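Local coordinates for protein sulfate transporter 4.1, chloroplastic (Arabidopsis thaliana, PDB 7LHV) that carries sulfate across the membrane together with protons, as an SLC26-type symporter that may help regulate sulfate assimilation, at residues A[164-169]-A[327-332]. Residues are numbered along the deposited sequence; the frame is centred on the assembly and turned at random.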
loop_
_atom_site.group_PDB
_atom_site.type_symbol
_atom_site.label_atom_id
_atom_site.label_comp_id
_atom_site.label_asym_id
_atom_site.label_seq_id
_atom_site.Cartn_x
_atom_site.Cartn_y
_atom_site.Cartn_z
ATOM N N GLY A 164 20.201 -8.191 -19.667
ATOM C CA GLY A 164 19.959 -7.674 -21.001
ATOM C C GLY A 164 19.586 -6.209 -21.001
ATOM O O GLY A 164 19.936 -5.476 -21.931
ATOM N N GLY A 165 18.870 -5.757 -19.969
ATOM C CA GLY A 165 18.627 -4.334 -19.832
ATOM C C GLY A 165 19.878 -3.532 -19.548
ATOM O O GLY A 165 19.907 -2.331 -19.832
ATOM N N ILE A 166 20.912 -4.167 -19.000
ATOM C CA ILE A 166 22.164 -3.462 -18.737
ATOM C C ILE A 166 23.205 -3.772 -19.810
ATOM O O ILE A 166 23.665 -2.870 -20.518
ATOM C CB ILE A 166 22.705 -3.796 -17.337
ATOM C CG1 ILE A 166 21.733 -3.300 -16.267
ATOM C CG2 ILE A 166 24.075 -3.176 -17.140
ATOM C CD1 ILE A 166 22.178 -3.604 -14.864
ATOM N N ALA A 167 23.583 -5.041 -19.940
ATOM C CA ALA A 167 24.650 -5.455 -20.844
ATOM C C ALA A 167 24.070 -6.192 -22.044
ATOM O O ALA A 167 23.147 -7.000 -21.902
ATOM C CB ALA A 167 25.662 -6.350 -20.124
ATOM N N ASP A 168 24.617 -5.915 -23.228
ATOM C CA ASP A 168 24.061 -6.468 -24.458
ATOM C C ASP A 168 24.751 -7.765 -24.884
ATOM O O ASP A 168 24.110 -8.817 -24.957
ATOM C CB ASP A 168 24.132 -5.420 -25.578
ATOM C CG ASP A 168 25.521 -4.825 -25.740
ATOM O OD1 ASP A 168 26.417 -5.176 -24.943
ATOM O OD2 ASP A 168 25.716 -4.009 -26.665
ATOM N N THR A 169 26.057 -7.708 -25.166
ATOM C CA THR A 169 26.774 -8.871 -25.679
ATOM C C THR A 169 28.177 -8.983 -25.094
ATOM O O THR A 169 29.068 -9.561 -25.725
ATOM C CB THR A 169 26.868 -8.837 -27.209
ATOM O OG1 THR A 169 27.228 -7.518 -27.640
ATOM C CG2 THR A 169 25.543 -9.239 -27.845
ATOM N N PHE A 327 30.807 -3.257 -8.553
ATOM C CA PHE A 327 29.902 -2.536 -7.663
ATOM C C PHE A 327 29.361 -1.260 -8.298
ATOM O O PHE A 327 28.372 -0.709 -7.803
ATOM C CB PHE A 327 30.615 -2.204 -6.352
ATOM C CG PHE A 327 30.525 -3.289 -5.325
ATOM C CD1 PHE A 327 29.423 -3.381 -4.493
ATOM C CD2 PHE A 327 31.540 -4.218 -5.188
ATOM C CE1 PHE A 327 29.338 -4.378 -3.545
ATOM C CE2 PHE A 327 31.461 -5.217 -4.241
ATOM C CZ PHE A 327 30.358 -5.298 -3.418
ATOM N N ASP A 328 29.983 -0.786 -9.381
ATOM C CA ASP A 328 29.575 0.469 -10.002
ATOM C C ASP A 328 28.151 0.400 -10.539
ATOM O O ASP A 328 27.462 1.426 -10.600
ATOM C CB ASP A 328 30.547 0.832 -11.124
ATOM C CG ASP A 328 31.922 1.210 -10.602
ATOM O OD1 ASP A 328 32.005 1.723 -9.465
ATOM O OD2 ASP A 328 32.916 0.993 -11.329
ATOM N N HIS A 329 27.693 -0.786 -10.929
ATOM C CA HIS A 329 26.331 -0.975 -11.406
ATOM C C HIS A 329 25.371 -1.370 -10.298
ATOM O O HIS A 329 24.195 -1.620 -10.578
ATOM C CB HIS A 329 26.292 -2.040 -12.506
ATOM C CG HIS A 329 27.086 -1.690 -13.725
ATOM N ND1 HIS A 329 26.543 -1.028 -14.803
ATOM C CD2 HIS A 329 28.378 -1.930 -14.042
ATOM C CE1 HIS A 329 27.471 -0.865 -15.730
ATOM N NE2 HIS A 329 28.593 -1.405 -15.292
ATOM N N ALA A 330 25.844 -1.425 -9.053
ATOM C CA ALA A 330 25.021 -1.951 -7.970
ATOM C C ALA A 330 23.718 -1.179 -7.830
ATOM O O ALA A 330 22.660 -1.780 -7.629
ATOM C CB ALA A 330 25.802 -1.933 -6.658
ATOM N N LYS A 331 23.767 0.152 -7.944
ATOM C CA LYS A 331 22.549 0.945 -7.792
ATOM C C LYS A 331 21.528 0.633 -8.879
ATOM O O LYS A 331 20.321 0.788 -8.660
ATOM C CB LYS A 331 22.880 2.437 -7.784
ATOM C CG LYS A 331 23.722 2.875 -6.596
ATOM C CD LYS A 331 24.099 4.346 -6.681
ATOM C CE LYS A 331 25.019 4.755 -5.540
ATOM N NZ LYS A 331 25.440 6.182 -5.648
ATOM N N THR A 332 21.985 0.197 -10.049
ATOM C CA THR A 332 21.056 -0.185 -11.104
ATOM C C THR A 332 20.336 -1.485 -10.768
ATOM O O THR A 332 19.247 -1.745 -11.292
ATOM C CB THR A 332 21.811 -0.313 -12.426
ATOM O OG1 THR A 332 22.609 0.859 -12.624
ATOM C CG2 THR A 332 20.850 -0.458 -13.596
#
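At the end of helix 153-166, where the chain turns off into a loop, Ile166 reaches across to His329 in the 3-10 turn 327-329 and to Thr332 just after it, where the chain runs into helix 330-358, joining two parts of the sulfate permease family region at the protein surface. Ile166 is the last helical residue before Ala167 leaves helical geometry, and its two branches serve two partners. The longer one ends in CD1, which meets Thr332 CG2 at 3.6 Å, methyl to methyl, the two side chains approaching tip to tip. The ethyl arm is fully extended, with CD1 anti to CA (chi2 179°), which carries the methyl out from CA toward Thr332; CG1 of Ile166 also comes within 4.0 Å of Thr332 CG2. The shorter branch, CG2, lies 4.0 Å from ND1 of His329, obliquely to the imidazole, the two side chains running antiparallel as they pass. A beta-branched isoleucine suits this place because one residue supplies both arms, while threonine offers a methyl to the neighbour alongside its polar OG1. Leu177 of helix 173-194 touches both Ile166 and His329, drawing a third helix to the same spot. Cut back to an alanine here, the side chain would lose both arms, which would probably leave the Thr332 methyl without this partner and open a gap beside the His329 ring. No hydrogen bond or salt bridge spans the two segments, and only 131 Å² is buried in total, so the helix end and the turn meet through small van der Waals contacts.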